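Local coordinates for protein transcription termination factor FttA (Pyrococcus horikoshii, PDB 3AF6) that probably terminates transcription genome-wide by cutting nascent RNA at the polymerase exit channel, as a two-zinc nuclease of the beta-CASP branch of the metallo-beta-lactamase superfamily, at residues Leu290-Phe295 and Pro306-Arg311. Numbering follows the deposited sequence.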
# COMPACT_ATOMS: atom_id res chain seq x y z
N LEU A 290 1.06 0.27 9.34
CA LEU A 290 1.54 1.43 10.06
C LEU A 290 0.43 2.46 10.24
O LEU A 290 0.17 2.91 11.36
CB LEU A 290 2.70 2.09 9.31
CG LEU A 290 3.12 3.40 9.98
CD1 LEU A 290 3.65 3.08 11.37
CD2 LEU A 290 4.16 4.13 9.15
N LEU A 291 -0.22 2.82 9.13
CA LEU A 291 -1.28 3.82 9.18
C LEU A 291 -2.45 3.43 10.05
O LEU A 291 -3.11 4.30 10.62
CB LEU A 291 -1.77 4.14 7.77
CG LEU A 291 -0.72 4.79 6.87
CD1 LEU A 291 -1.33 5.06 5.51
CD2 LEU A 291 -0.20 6.07 7.49
N GLN A 292 -2.71 2.13 10.17
CA GLN A 292 -3.80 1.63 11.00
C GLN A 292 -3.49 1.79 12.49
O GLN A 292 -4.37 2.16 13.28
CB GLN A 292 -4.09 0.16 10.67
CG GLN A 292 -4.77 -0.04 9.33
CD GLN A 292 -4.71 -1.47 8.84
OE1 GLN A 292 -5.21 -1.80 7.77
NE2 GLN A 292 -4.08 -2.34 9.63
N LYS A 293 -2.26 1.48 12.89
CA LYS A 293 -1.88 1.62 14.28
C LYS A 293 -1.88 3.10 14.59
O LYS A 293 -2.35 3.53 15.64
CB LYS A 293 -0.50 1.01 14.55
CG LYS A 293 -0.54 -0.50 14.80
CD LYS A 293 0.86 -1.08 15.06
CE LYS A 293 0.83 -2.29 16.02
NZ LYS A 293 0.05 -3.48 15.54
N ASP A 294 -1.36 3.87 13.65
CA ASP A 294 -1.31 5.31 13.81
C ASP A 294 -2.73 5.85 13.99
O ASP A 294 -2.97 6.76 14.79
CB ASP A 294 -0.65 5.92 12.57
CG ASP A 294 -0.45 7.42 12.68
OD1 ASP A 294 -0.29 8.07 11.62
OD2 ASP A 294 -0.43 7.94 13.82
N PHE A 295 -3.67 5.27 13.25
CA PHE A 295 -5.08 5.67 13.28
C PHE A 295 -5.80 5.43 14.61
O PHE A 295 -6.45 6.33 15.15
CB PHE A 295 -5.83 4.97 12.15
CG PHE A 295 -7.32 5.23 12.14
CD1 PHE A 295 -7.82 6.51 12.37
CD2 PHE A 295 -8.21 4.19 11.87
CE1 PHE A 295 -9.19 6.74 12.33
CE2 PHE A 295 -9.58 4.42 11.83
CZ PHE A 295 -10.07 5.70 12.06
N PRO A 306 -11.56 3.69 19.96
CA PRO A 306 -11.00 3.32 18.66
C PRO A 306 -11.88 2.36 17.85
O PRO A 306 -12.63 1.58 18.43
CB PRO A 306 -9.65 2.72 19.03
CG PRO A 306 -9.94 2.07 20.36
CD PRO A 306 -10.76 3.12 21.06
N LEU A 307 -11.80 2.44 16.52
CA LEU A 307 -12.58 1.57 15.65
C LEU A 307 -12.16 0.13 15.78
O LEU A 307 -12.94 -0.77 15.52
CB LEU A 307 -12.45 1.99 14.18
CG LEU A 307 -13.34 3.11 13.64
CD1 LEU A 307 -12.98 3.34 12.17
CD2 LEU A 307 -14.81 2.72 13.77
N TYR A 308 -10.91 -0.09 16.16
CA TYR A 308 -10.42 -1.44 16.34
C TYR A 308 -9.14 -1.39 17.14
O TYR A 308 -8.73 -0.32 17.58
CB TYR A 308 -10.20 -2.16 15.01
CG TYR A 308 -9.63 -1.30 13.91
CD1 TYR A 308 -10.47 -0.65 13.02
CD2 TYR A 308 -8.25 -1.13 13.77
CE1 TYR A 308 -9.96 0.15 12.02
CE2 TYR A 308 -7.72 -0.32 12.76
CZ TYR A 308 -8.60 0.31 11.89
OH TYR A 308 -8.13 1.10 10.87
N ARG A 309 -8.51 -2.54 17.33
CA ARG A 309 -7.30 -2.64 18.13
C ARG A 309 -6.16 -3.38 17.43
O ARG A 309 -6.34 -3.98 16.37
CB ARG A 309 -7.62 -3.39 19.43
CG ARG A 309 -8.89 -2.95 20.12
CD ARG A 309 -8.68 -1.67 20.88
NE ARG A 309 -9.92 -1.21 21.49
CZ ARG A 309 -9.98 -0.48 22.59
NH1 ARG A 309 -8.85 -0.13 23.21
NH2 ARG A 309 -11.15 -0.11 23.08
N PRO A 310 -4.97 -3.35 18.05
CA PRO A 310 -3.76 -4.00 17.55
C PRO A 310 -3.96 -5.48 17.22
O PRO A 310 -3.40 -5.97 16.25
CB PRO A 310 -2.78 -3.81 18.70
CG PRO A 310 -3.14 -2.44 19.18
CD PRO A 310 -4.65 -2.44 19.17
N ARG A 311 -4.75 -6.20 18.00
CA ARG A 311 -4.96 -7.62 17.72
C ARG A 311 -5.66 -7.79 16.37
O ARG A 311 -5.45 -8.79 15.67
CB ARG A 311 -5.78 -8.30 18.83
CG ARG A 311 -7.05 -7.57 19.20
CD ARG A 311 -7.72 -8.15 20.44
NE ARG A 311 -8.39 -9.42 20.17
CZ ARG A 311 -9.09 -10.11 21.07
NH1 ARG A 311 -9.20 -9.65 22.32
NH2 ARG A 311 -9.67 -11.25 20.73
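Within the metallo-beta-lactamase domain, helix 282-301 is followed by a connection that doubles back along it to start helix 310-319, and here F295, Q292 and K293 of the first helix meet L307, Y308 and P310 of the returning chain. The Y308 side chain does most of the reaching. Its CG sits between the backbone N and the carbonyl carbon (chi1 39°), and the phenol extends toward the helix at about a right angle to the F295 side chain. Y308 OH arrives at the rim of the F295 ring, in its plane, 3.2 Å from F295 CD2, while Y308 CZ stands 3.9 Å from that same carbon. F295 CG is anti to its backbone N (chi1 176°), which carries the ring out toward the connection. Next along this rim comes L307, whose CD1 lies 3.6 Å from F295 CE2 and also near the edge. One helical turn before F295, the CB-CG part of Q292 passes the phenol oxygen, with CG 3.9 Å from Y308 OH; amide and phenol planes are 81° apart. Beside Q292, the end of K293 reaches the P310 ring only loosely, NZ 4.3 Å from P310 CB. R309 sits at the N-cap position of helix 310-319, its backbone N hydrogen-bonded to D312 OD2. The Q292 side chain is about 9 Å from that of the zinc ligand H261, near the metal site but not part of it. Y308 OH donates to G263 O, just after helix 259-262, which meets its polar need; toward helix 282-301 its oxygen meets carbon atoms, and the fit there is one of shape.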